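Local coordinates for cerato-platanin-like protein (Moniliophthora perniciosa, PDB 3SUM) that is of unknown function but adopts the double-psi beta-barrel fold of the cerato-platanins, a family of small fungal proteins, at residues Ala56-Gly61 with Val78-Glu83. Residues are numbered along the deposited sequence; the frame is centred on the assembly and turned at random.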
loop_
_atom_site.group_PDB
_atom_site.type_symbol
_atom_site.label_atom_id
_atom_site.label_comp_id
_atom_site.label_asym_id
_atom_site.label_seq_id
_atom_site.Cartn_x
_atom_site.Cartn_y
_atom_site.Cartn_z
ATOM N N ALA A 56 3.654 7.676 12.178
ATOM C CA ALA A 56 4.867 7.576 13.012
ATOM C C ALA A 56 5.590 6.371 12.580
ATOM O O ALA A 56 6.739 6.482 12.236
ATOM C CB ALA A 56 4.613 7.578 14.566
ATOM N N GLN A 57 4.918 5.238 12.519
ATOM C CA GLN A 57 5.599 4.041 11.978
ATOM C C GLN A 57 5.799 4.091 10.474
ATOM O O GLN A 57 6.738 3.448 9.964
ATOM C CB GLN A 57 4.817 2.768 12.240
ATOM C CG GLN A 57 4.642 2.330 13.580
ATOM C CD GLN A 57 4.166 0.868 13.579
ATOM O OE1 GLN A 57 2.984 0.648 13.692
ATOM N NE2 GLN A 57 5.091 -0.104 13.519
ATOM N N THR A 58 4.929 4.817 9.781
ATOM C CA THR A 58 5.001 4.929 8.296
ATOM C C THR A 58 4.677 6.372 7.925
ATOM O O THR A 58 3.833 7.018 8.581
ATOM C CB THR A 58 3.957 4.029 7.575
ATOM O OG1 THR A 58 2.628 4.514 7.876
ATOM C CG2 THR A 58 4.081 2.587 8.134
ATOM N N GLU A 59 5.323 6.854 6.853
ATOM C CA GLU A 59 5.091 8.187 6.361
ATOM C C GLU A 59 4.129 8.103 5.213
ATOM O O GLU A 59 4.048 7.056 4.519
ATOM C CB GLU A 59 6.391 8.843 5.895
ATOM C CG GLU A 59 7.344 9.140 7.066
ATOM C CD GLU A 59 6.686 10.087 8.145
ATOM O OE1 GLU A 59 6.192 11.187 7.762
ATOM O OE2 GLU A 59 6.614 9.692 9.357
ATOM N N CYS A 60 3.315 9.154 5.099
ATOM C CA CYS A 60 2.365 9.252 4.013
ATOM C C CYS A 60 3.125 9.133 2.713
ATOM O O CYS A 60 4.110 9.805 2.509
ATOM C CB CYS A 60 1.613 10.573 4.056
ATOM S SG CYS A 60 0.222 10.364 5.220
ATOM N N GLY A 61 2.639 8.290 1.826
ATOM C CA GLY A 61 3.308 8.149 0.532
ATOM C C GLY A 61 4.515 7.250 0.559
ATOM O O GLY A 61 5.080 6.982 -0.519
ATOM N N VAL A 78 -1.200 5.239 1.833
ATOM C CA VAL A 78 -2.064 6.259 1.301
ATOM C C VAL A 78 -3.093 6.714 2.335
ATOM O O VAL A 78 -3.865 7.642 2.085
ATOM C CB VAL A 78 -2.832 5.778 0.052
ATOM C CG1 VAL A 78 -1.821 5.332 -1.124
ATOM C CG2 VAL A 78 -3.900 4.659 0.402
ATOM N N ASP A 79 -3.079 6.087 3.510
ATOM C CA ASP A 79 -4.096 6.471 4.516
ATOM C C ASP A 79 -3.584 6.005 5.879
ATOM O O ASP A 79 -2.488 5.416 5.964
ATOM C CB ASP A 79 -5.386 5.733 4.102
ATOM C CG ASP A 79 -6.641 6.247 4.818
ATOM O OD1 ASP A 79 -6.590 7.266 5.551
ATOM O OD2 ASP A 79 -7.654 5.564 4.626
ATOM N N ARG A 80 -4.342 6.203 6.939
ATOM C CA ARG A 80 -3.840 5.891 8.266
ATOM C C ARG A 80 -4.802 4.908 8.887
ATOM O O ARG A 80 -5.991 4.972 8.605
ATOM C CB ARG A 80 -3.785 7.161 9.209
ATOM C CG ARG A 80 -2.336 7.772 9.393
ATOM C CD ARG A 80 -1.733 7.965 7.955
ATOM N NE ARG A 80 -0.471 8.709 8.020
ATOM C CZ ARG A 80 0.702 8.116 8.061
ATOM N NH1 ARG A 80 0.753 6.806 8.057
ATOM N NH2 ARG A 80 1.802 8.841 8.099
ATOM N N VAL A 81 -4.297 3.967 9.677
ATOM C CA VAL A 81 -5.138 3.262 10.646
ATOM C C VAL A 81 -4.424 3.592 11.946
ATOM O O VAL A 81 -3.238 3.921 11.926
ATOM C CB VAL A 81 -5.147 1.764 10.422
ATOM C CG1 VAL A 81 -6.028 1.464 9.233
ATOM C CG2 VAL A 81 -3.722 1.216 10.187
ATOM N N GLU A 82 -5.065 3.551 13.078
ATOM C CA GLU A 82 -4.229 3.907 14.250
ATOM C C GLU A 82 -3.952 2.745 15.185
ATOM O O GLU A 82 -3.997 2.889 16.417
ATOM C CB GLU A 82 -4.838 5.077 14.992
ATOM C CG GLU A 82 -5.000 6.382 14.174
ATOM C CD GLU A 82 -6.125 6.262 13.156
ATOM O OE1 GLU A 82 -7.083 5.472 13.406
ATOM O OE2 GLU A 82 -6.059 6.967 12.136
ATOM N N GLU A 83 -3.689 1.587 14.593
ATOM C CA GLU A 83 -3.384 0.397 15.308
ATOM C C GLU A 83 -1.946 0.097 14.988
ATOM O O GLU A 83 -1.568 0.025 13.811
ATOM C CB GLU A 83 -4.303 -0.709 14.832
ATOM C CG GLU A 83 -5.304 -1.215 15.921
ATOM C CD GLU A 83 -6.422 -0.263 16.363
ATOM O OE1 GLU A 83 -7.299 0.146 15.568
ATOM O OE2 GLU A 83 -6.465 0.046 17.564
#
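Arg80 reaches across to Thr58 with the end of its guanidinium, which lies edge-on to the threonine and holds two of its oxygens. NH2 of Arg80 donates to the backbone O of Thr58 at 2.8 Å, the oxygen lying almost in the guanidinium plane while the donor stands 25° out of the carbonyl plane. NH1 of Arg80 turns instead to the hydroxyl, 3.0 Å from Thr58 OG1 and again nearly in plane, and adds a weak second bond to the same carbonyl. With chi1 at 66°, Thr58 OG1 lies between its backbone N and carbonyl carbon, beside the carbonyl O, and the two oxygens face the NH1/NH2 end of the guanidinium. The arginine chain bends at chi2 (51°), carrying the group past Cys60, whose SG comes within 3.3 Å of Arg80 NE; Cys60 CA lies over one guanidinium face. That sulfur is bonded to Cys23, so the arginine runs beside a disulfide. Beyond the two segments, Ala53 O also accepts from Arg80 NH1, and Pro54 O is hydrogen-bonded to the buried Thr58 hydroxyl. Shortened to an alanine, Arg80 would probably leave the carbonyl of Thr58 without its guanidinium donors, its hydroxyl with one partner fewer, and a gap beside the disulfide. Through neutral oxygens, two of them backbone carbonyls, one cation thus ties the loop between strands 50-52 and 63-68 to segment 78-83, continuing from strand 71-79.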